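Local coordinates for Co-chaperone DjlA N-terminal domain-containing protein (Porphyromonas gingivalis, PDB 2H5N) that is of unknown function but binds magnesium and belongs to the all-helical TerB family, probably resembling the N-terminal domain of the co-chaperone DjlA, at residues A20-M24 with A72-I76; E46-F50 with Y86-Y90; S89-V93 with A126-M130. One frame throughout, in Å; residues are numbered along the deposited sequence.

Interaction 1 (A20-M24 with A72-I76)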
loop_
_atom_site.group_PDB
_atom_site.type_symbol
_atom_site.label_atom_id
_atom_site.label_comp_id
_atom_site.label_asym_id
_atom_site.label_seq_id
_atom_site.Cartn_x
_atom_site.Cartn_y
_atom_site.Cartn_z
ATOM N N ALA A 20 1.797 -18.195 -0.026
ATOM C CA ALA A 20 1.942 -17.703 -1.405
ATOM C C ALA A 20 0.626 -17.287 -2.050
ATOM O O ALA A 20 0.554 -16.243 -2.730
ATOM C CB ALA A 20 2.664 -18.756 -2.277
ATOM N N ILE A 21 -0.402 -18.128 -1.874
ATOM C CA ILE A 21 -1.742 -17.840 -2.366
ATOM C C ILE A 21 -2.270 -16.511 -1.823
ATOM O O ILE A 21 -2.681 -15.618 -2.588
ATOM C CB ILE A 21 -2.726 -19.005 -2.023
ATOM C CG1 ILE A 21 -2.332 -20.258 -2.855
ATOM C CG2 ILE A 21 -4.226 -18.575 -2.241
ATOM C CD1 ILE A 21 -3.003 -21.540 -2.416
ATOM N N ILE A 22 -2.207 -16.363 -0.514
ATOM C CA ILE A 22 -2.679 -15.144 0.125
ATOM C C ILE A 22 -1.843 -13.880 -0.240
ATOM O O ILE A 22 -2.414 -12.809 -0.409
ATOM C CB ILE A 22 -2.985 -15.348 1.667
ATOM C CG1 ILE A 22 -3.941 -14.266 2.141
ATOM C CG2 ILE A 22 -1.743 -15.309 2.549
ATOM C CD1 ILE A 22 -5.356 -14.380 1.548
ATOM N N LYS A 23 -0.532 -14.034 -0.447
ATOM C CA LYS A 23 0.353 -12.957 -0.944
ATOM C C LYS A 23 -0.022 -12.519 -2.392
ATOM O O LYS A 23 0.007 -11.326 -2.737
ATOM C CB LYS A 23 1.821 -13.443 -0.869
ATOM C CG LYS A 23 2.950 -12.460 -1.256
ATOM C CD LYS A 23 2.962 -11.233 -0.321
ATOM C CE LYS A 23 4.301 -10.484 -0.269
ATOM N NZ LYS A 23 4.625 -9.917 1.120
ATOM N N MET A 24 -0.411 -13.475 -3.220
ATOM C CA MET A 24 -0.877 -13.141 -4.572
ATOM C C MET A 24 -2.183 -12.345 -4.536
ATOM O O MET A 24 -2.338 -11.367 -5.259
ATOM C CB MET A 24 -0.960 -14.394 -5.468
ATOM C CG MET A 24 0.451 -15.037 -5.767
ATOM S SD MET A 24 1.556 -13.960 -6.740
ATOM C CE MET A 24 2.406 -13.074 -5.408
ATOM N N ALA A 72 6.468 -16.108 -3.774
ATOM C CA ALA A 72 5.094 -16.656 -3.880
ATOM C C ALA A 72 4.807 -17.075 -5.321
ATOM O O ALA A 72 4.205 -18.104 -5.570
ATOM C CB ALA A 72 4.051 -15.620 -3.385
ATOM N N VAL A 73 5.225 -16.257 -6.277
ATOM C CA VAL A 73 5.085 -16.589 -7.707
ATOM C C VAL A 73 5.769 -17.933 -8.047
ATOM O O VAL A 73 5.136 -18.837 -8.614
ATOM C CB VAL A 73 5.662 -15.469 -8.617
ATOM C CG1 VAL A 73 5.710 -15.921 -10.109
ATOM C CG2 VAL A 73 4.873 -14.099 -8.448
ATOM N N ALA A 74 7.056 -18.060 -7.708
ATOM C CA ALA A 74 7.821 -19.343 -7.853
ATOM C C ALA A 74 7.072 -20.548 -7.245
ATOM O O ALA A 74 7.001 -21.641 -7.844
ATOM C CB ALA A 74 9.174 -19.199 -7.199
ATOM N N LEU A 75 6.521 -20.344 -6.040
ATOM C CA LEU A 75 5.791 -21.410 -5.325
ATOM C C LEU A 75 4.483 -21.826 -6.006
ATOM O O LEU A 75 4.154 -23.002 -6.037
ATOM C CB LEU A 75 5.485 -20.982 -3.885
ATOM C CG LEU A 75 6.683 -20.991 -2.960
ATOM C CD1 LEU A 75 6.363 -20.203 -1.680
ATOM C CD2 LEU A 75 7.060 -22.458 -2.663
ATOM N N ILE A 76 3.763 -20.867 -6.582
ATOM C CA ILE A 76 2.507 -21.143 -7.313
ATOM C C ILE A 76 2.836 -21.727 -8.698
ATOM O O ILE A 76 2.214 -22.707 -9.171
ATOM C CB ILE A 76 1.678 -19.840 -7.527
ATOM C CG1 ILE A 76 1.230 -19.192 -6.209
ATOM C CG2 ILE A 76 0.475 -20.103 -8.400
ATOM C CD1 ILE A 76 0.560 -20.139 -5.226
#
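Two helical segments cross here, 20-24 on helix 15-30 and 72-76 on helix 69-77. Their local axes come within 9.0 Å at an angle of -122°, so the two helices run obliquely antiparallel. The crossing is tightest at two alanines: the CA atoms of Ala20 and Ala72 lie 4.1 Å apart. Each segment keeps its own helical bond, Met24 N to Ala20 O and Ile76 N to Ala72 O, both 3.0 Å.

The side-chain contact is apolar. Ala20 CB meets Ala72 CB at 3.6 Å, and small methyl groups are what let the backbones come so close. Ala20 CB also touches Leu75 CB and Ile76 CD1, each at 3.9 Å. Ile21 CG1 lies 3.7 Å from Ile76 CD1. Further along, Met24 folds with chi1 and chi2 both m. This puts Met24 CE 3.6 Å from Ala72 CB and Met24 SD 3.7 Å from Val73 CG2. Lys23 CG reaches Ala72 CB at 4.0 Å, but its amino end leads away and hydrogen-bonds to the carbonyl oxygens of Ser64 and Ile67.

Helix 103-116 covers Met24 and Ile76 through Cys116. Met24 also packs on Leu115 of a second subunit, and Val73 on Val73 of that subunit. The arrangement is a helix crossing with an alanine-alanine contact point, in the buried core of the all-helical TerB fold, with one edge at a subunit interface.

Interaction 2 (E46-F50 with Y86-Y90)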
loop_
_atom_site.group_PDB
_atom_site.type_symbol
_atom_site.label_atom_id
_atom_site.label_comp_id
_atom_site.label_asym_id
_atom_site.label_seq_id
_atom_site.Cartn_x
_atom_site.Cartn_y
_atom_site.Cartn_z
ATOM N N GLU A 46 -13.109 -16.971 1.312
ATOM C CA GLU A 46 -12.832 -18.009 0.331
ATOM C C GLU A 46 -11.494 -18.727 0.506
ATOM O O GLU A 46 -11.345 -19.853 0.034
ATOM C CB GLU A 46 -12.995 -17.458 -1.093
ATOM C CG GLU A 46 -14.429 -16.961 -1.389
ATOM C CD GLU A 46 -15.469 -18.085 -1.317
ATOM O OE1 GLU A 46 -15.235 -19.130 -1.931
ATOM O OE2 GLU A 46 -16.509 -17.925 -0.648
ATOM N N PHE A 47 -10.530 -18.082 1.182
ATOM C CA PHE A 47 -9.247 -18.708 1.551
ATOM C C PHE A 47 -9.454 -19.986 2.397
ATOM O O PHE A 47 -8.691 -20.944 2.291
ATOM C CB PHE A 47 -8.351 -17.706 2.299
ATOM C CG PHE A 47 -6.937 -18.167 2.504
ATOM C CD1 PHE A 47 -6.188 -18.705 1.448
ATOM C CD2 PHE A 47 -6.310 -17.991 3.737
ATOM C CE1 PHE A 47 -4.862 -19.105 1.631
ATOM C CE2 PHE A 47 -4.950 -18.378 3.925
ATOM C CZ PHE A 47 -4.235 -18.935 2.864
ATOM N N MET A 48 -10.490 -19.990 3.227
ATOM C CA MET A 48 -10.821 -21.159 4.008
ATOM C C MET A 48 -11.106 -22.389 3.135
ATOM O O MET A 48 -10.865 -23.522 3.566
ATOM C CB MET A 48 -12.027 -20.840 4.850
ATOM C CG MET A 48 -11.829 -19.548 5.556
ATOM S SD MET A 48 -11.572 -19.990 7.230
ATOM C CE MET A 48 -13.302 -19.990 7.677
ATOM N N ARG A 49 -11.578 -22.173 1.906
ATOM C CA ARG A 49 -11.892 -23.299 1.019
ATOM C C ARG A 49 -10.641 -24.072 0.662
ATOM O O ARG A 49 -10.724 -25.164 0.114
ATOM C CB ARG A 49 -12.583 -22.836 -0.248
ATOM C CG ARG A 49 -13.914 -22.185 0.008
ATOM C CD ARG A 49 -14.980 -22.992 -0.577
ATOM N NE ARG A 49 -16.277 -22.380 -0.340
ATOM C CZ ARG A 49 -17.431 -22.996 -0.558
ATOM N NH1 ARG A 49 -18.567 -22.359 -0.310
ATOM N NH2 ARG A 49 -17.448 -24.247 -1.017
ATOM N N PHE A 50 -9.491 -23.506 1.002
ATOM C CA PHE A 50 -8.182 -24.149 0.772
ATOM C C PHE A 50 -7.800 -25.162 1.840
ATOM O O PHE A 50 -6.737 -25.794 1.751
ATOM C CB PHE A 50 -7.089 -23.106 0.587
ATOM C CG PHE A 50 -7.107 -22.470 -0.773
ATOM C CD1 PHE A 50 -6.472 -23.079 -1.839
ATOM C CD2 PHE A 50 -7.778 -21.273 -0.989
ATOM C CE1 PHE A 50 -6.469 -22.485 -3.104
ATOM C CE2 PHE A 50 -7.804 -20.680 -2.240
ATOM C CZ PHE A 50 -7.158 -21.286 -3.308
ATOM N N TYR A 86 -7.558 -23.980 -9.375
ATOM C CA TYR A 86 -8.215 -23.607 -8.153
ATOM C C TYR A 86 -7.686 -22.242 -7.665
ATOM O O TYR A 86 -8.465 -21.346 -7.301
ATOM C CB TYR A 86 -7.911 -24.676 -7.127
ATOM C CG TYR A 86 -8.929 -24.727 -6.038
ATOM C CD1 TYR A 86 -8.647 -24.197 -4.776
ATOM C CD2 TYR A 86 -10.194 -25.289 -6.264
ATOM C CE1 TYR A 86 -9.577 -24.212 -3.769
ATOM C CE2 TYR A 86 -11.145 -25.321 -5.233
ATOM C CZ TYR A 86 -10.815 -24.786 -3.997
ATOM O OH TYR A 86 -11.721 -24.820 -2.962
ATOM N N VAL A 87 -6.369 -22.050 -7.702
ATOM C CA VAL A 87 -5.819 -20.728 -7.338
ATOM C C VAL A 87 -6.320 -19.630 -8.259
ATOM O O VAL A 87 -6.678 -18.540 -7.774
ATOM C CB VAL A 87 -4.278 -20.696 -7.267
ATOM C CG1 VAL A 87 -3.791 -19.293 -6.868
ATOM C CG2 VAL A 87 -3.778 -21.709 -6.247
ATOM N N ALA A 88 -6.321 -19.877 -9.580
ATOM C CA ALA A 88 -6.896 -18.894 -10.528
ATOM C C ALA A 88 -8.385 -18.608 -10.258
ATOM O O ALA A 88 -8.854 -17.476 -10.414
ATOM C CB ALA A 88 -6.704 -19.341 -11.995
ATOM N N SER A 89 -9.134 -19.636 -9.869
ATOM C CA SER A 89 -10.579 -19.466 -9.661
ATOM C C SER A 89 -10.782 -18.557 -8.479
ATOM O O SER A 89 -11.599 -17.650 -8.531
ATOM C CB SER A 89 -11.319 -20.815 -9.500
ATOM O OG SER A 89 -11.008 -21.657 -10.599
ATOM N N TYR A 90 -9.986 -18.788 -7.448
ATOM C CA TYR A 90 -9.977 -18.010 -6.212
ATOM C C TYR A 90 -9.661 -16.537 -6.475
ATOM O O TYR A 90 -10.356 -15.640 -6.004
ATOM C CB TYR A 90 -8.930 -18.609 -5.258
ATOM C CG TYR A 90 -8.620 -17.752 -4.045
ATOM C CD1 TYR A 90 -9.614 -17.467 -3.104
ATOM C CD2 TYR A 90 -7.326 -17.221 -3.833
ATOM C CE1 TYR A 90 -9.343 -16.696 -2.006
ATOM C CE2 TYR A 90 -7.045 -16.453 -2.700
ATOM C CZ TYR A 90 -8.060 -16.194 -1.789
ATOM O OH TYR A 90 -7.837 -15.428 -0.650
#
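The ring of Phe50 is the centre of this contact. It sits between Tyr86 and Tyr90, which are one helical turn apart on helix 81-94. Both pairs are T-shaped. The edge of Tyr86 points at the face of Phe50, with centroids 5.0 Å apart and planes at 85°. The edge of Phe50 in turn points at the face of Tyr90, with centroids 5.1 Å apart and planes at 84°. The closest atoms are Phe50 CE1 and Tyr86 CD1 at 3.2 Å, and Phe50 CE2 and Tyr90 CG at 3.5 Å. Val87 CG2 adds a looser contact, 4.2 Å from Phe50 CE1.

Around this centre, the Tyr90 ring lies against Glu46 and Phe47 of helix 37-47. Tyr90 CE1 is 3.8 Å from Glu46 CB and 3.7 Å from Phe47 N. The hydroxyl of Tyr90 hydrogen-bonds to the carbonyl oxygen of Met43, one turn before Phe47 on helix 37-47.

At the polar edge, Tyr86 OH donates a hydrogen bond to Arg49 O over 3.3 Å. Within segment 46-50, Arg49 NE and Glu46 OE1 form a long salt bridge of 3.8 Å. The oxygen lies well out of the guanidinium plane, so this is an attraction of charges alone.

Phe13 adds another edge-to-face partner to Phe50, and Ile21 of helix 15-30 packs on both Phe50 and Tyr90. The result is an aromatic cluster near the centre of the all-helical TerB fold, joining segment 46-50 to helix 81-94.

Interaction 3 (S89-V93 with A126-M130); sequences SYLGV and AINNM
This is a helix-helix crossing in the all-helical TerB fold. Segments 89-93 and 126-130 are helical, with local axes 8.1 Å apart at closest approach and crossing at -119°. CA atoms of Ser89 and Ala126 lie 4.1 Å apart, those of Val93 and Ile127 5.8 Å.

Ala126 points toward the other helix. Its CB is 4.4 Å from Gly92 CA, where a side chain would crowd it, and its O is 3.5 Å from Ser89 CB. Ile127 points away, yet Ile127 CG1 reaches Val93 CG1 at 3.9 Å; Val93 has chi1 m. Asn129, chi1 m, donates from ND2 to Ser89 OG at 3.1 Å, with Ser89 also in m. Lys85 holds both polar ends: Ser89 OG bonds to its carbonyl and Asn129 OD1 to its amine. Met130, m for all three chi angles, extends to Tyr90. Met130 CG lies 3.9 Å from Ser89 CB, and Met130 SD 3.7 Å from Tyr90 N.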
loop_
_atom_site.group_PDB
_atom_site.type_symbol
_atom_site.label_atom_id
_atom_site.label_comp_id
_atom_site.label_asym_id
_atom_site.label_seq_id
_atom_site.Cartn_x
_atom_site.Cartn_y
_atom_site.Cartn_z
ATOM N N SER A 89 -9.134 -19.636 -9.869
ATOM C CA SER A 89 -10.579 -19.466 -9.661
ATOM C C SER A 89 -10.782 -18.557 -8.479
ATOM O O SER A 89 -11.599 -17.650 -8.531
ATOM C CB SER A 89 -11.319 -20.815 -9.500
ATOM O OG SER A 89 -11.008 -21.657 -10.599
ATOM N N TYR A 90 -9.986 -18.788 -7.448
ATOM C CA TYR A 90 -9.977 -18.010 -6.212
ATOM C C TYR A 90 -9.661 -16.537 -6.475
ATOM O O TYR A 90 -10.356 -15.640 -6.004
ATOM C CB TYR A 90 -8.930 -18.609 -5.258
ATOM C CG TYR A 90 -8.620 -17.752 -4.045
ATOM C CD1 TYR A 90 -9.614 -17.467 -3.104
ATOM C CD2 TYR A 90 -7.326 -17.221 -3.833
ATOM C CE1 TYR A 90 -9.343 -16.696 -2.006
ATOM C CE2 TYR A 90 -7.045 -16.453 -2.700
ATOM C CZ TYR A 90 -8.060 -16.194 -1.789
ATOM O OH TYR A 90 -7.837 -15.428 -0.650
ATOM N N LEU A 91 -8.627 -16.289 -7.276
ATOM C CA LEU A 91 -8.239 -14.935 -7.556
ATOM C C LEU A 91 -9.348 -14.241 -8.340
ATOM O O LEU A 91 -9.625 -13.084 -8.107
ATOM C CB LEU A 91 -6.877 -14.873 -8.238
ATOM C CG LEU A 91 -5.670 -15.233 -7.344
ATOM C CD1 LEU A 91 -4.455 -15.417 -8.206
ATOM C CD2 LEU A 91 -5.400 -14.181 -6.221
ATOM N N GLY A 92 -10.037 -14.998 -9.193
ATOM C CA GLY A 92 -11.060 -14.481 -10.037
ATOM C C GLY A 92 -12.339 -14.103 -9.337
ATOM O O GLY A 92 -13.014 -13.151 -9.762
ATOM N N VAL A 93 -12.681 -14.829 -8.277
ATOM C CA VAL A 93 -13.881 -14.513 -7.524
ATOM C C VAL A 93 -13.699 -13.385 -6.517
ATOM O O VAL A 93 -14.698 -12.779 -6.122
ATOM C CB VAL A 93 -14.492 -15.747 -6.799
ATOM C CG1 VAL A 93 -14.653 -16.926 -7.769
ATOM C CG2 VAL A 93 -13.677 -16.113 -5.598
ATOM N N ALA A 126 -14.666 -19.397 -13.030
ATOM C CA ALA A 126 -14.065 -19.128 -11.720
ATOM C C ALA A 126 -15.030 -19.354 -10.559
ATOM O O ALA A 126 -14.686 -20.043 -9.602
ATOM C CB ALA A 126 -13.526 -17.733 -11.657
ATOM N N ILE A 127 -16.216 -18.741 -10.654
ATOM C CA ILE A 127 -17.231 -18.775 -9.590
ATOM C C ILE A 127 -17.768 -20.198 -9.345
ATOM O O ILE A 127 -18.113 -20.559 -8.202
ATOM C CB ILE A 127 -18.395 -17.768 -9.904
ATOM C CG1 ILE A 127 -17.890 -16.319 -9.794
ATOM C CG2 ILE A 127 -19.646 -18.018 -8.995
ATOM C CD1 ILE A 127 -18.759 -15.284 -10.447
ATOM N N ASN A 128 -17.802 -21.009 -10.388
ATOM C CA ASN A 128 -18.300 -22.383 -10.292
ATOM C C ASN A 128 -17.289 -23.310 -9.720
ATOM O O ASN A 128 -17.595 -24.127 -8.911
ATOM C CB ASN A 128 -18.750 -22.951 -11.642
ATOM C CG ASN A 128 -20.015 -22.314 -12.175
ATOM O OD1 ASN A 128 -20.901 -21.948 -11.441
ATOM N ND2 ASN A 128 -20.085 -22.179 -13.474
ATOM N N ASN A 129 -16.048 -23.161 -10.133
ATOM C CA ASN A 129 -15.014 -24.006 -9.584
ATOM C C ASN A 129 -14.933 -23.869 -8.099
ATOM O O ASN A 129 -14.737 -24.804 -7.421
ATOM C CB ASN A 129 -13.668 -23.719 -10.222
ATOM C CG ASN A 129 -13.663 -23.932 -11.712
ATOM O OD1 ASN A 129 -14.146 -24.921 -12.227
ATOM N ND2 ASN A 129 -13.113 -22.995 -12.406
ATOM N N MET A 130 -15.065 -22.664 -7.600
ATOM C CA MET A 130 -14.992 -22.410 -6.166
ATOM C C MET A 130 -16.197 -22.929 -5.388
ATOM O O MET A 130 -16.086 -23.299 -4.261
ATOM C CB MET A 130 -14.751 -20.931 -5.879
ATOM C CG MET A 130 -13.345 -20.428 -6.235
ATOM S SD MET A 130 -11.984 -21.190 -5.436
ATOM C CE MET A 130 -12.248 -20.624 -3.854
#

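In the fold
Along the chain, interactions 1 and 2 interlock, because their segments alternate, while interaction 3 opens after interaction 1 has closed. Helix 81-94 serves both interaction 2 and interaction 3, whose centres are about 7 Å apart and which share Ser89 and Tyr90. Interaction 1 lies about 12 Å from interaction 2 and 16 Å from interaction 3, centre to centre, with 1 and 3 on opposite sides of the chain's centre. Tyr90 connects all three: Ile21 CG2 of interaction 1 is 3.6 Å from Tyr90 CE2. Helix 81-94 thus runs through the middle of one continuous helical core, with interaction 1 extending to the subunit interface.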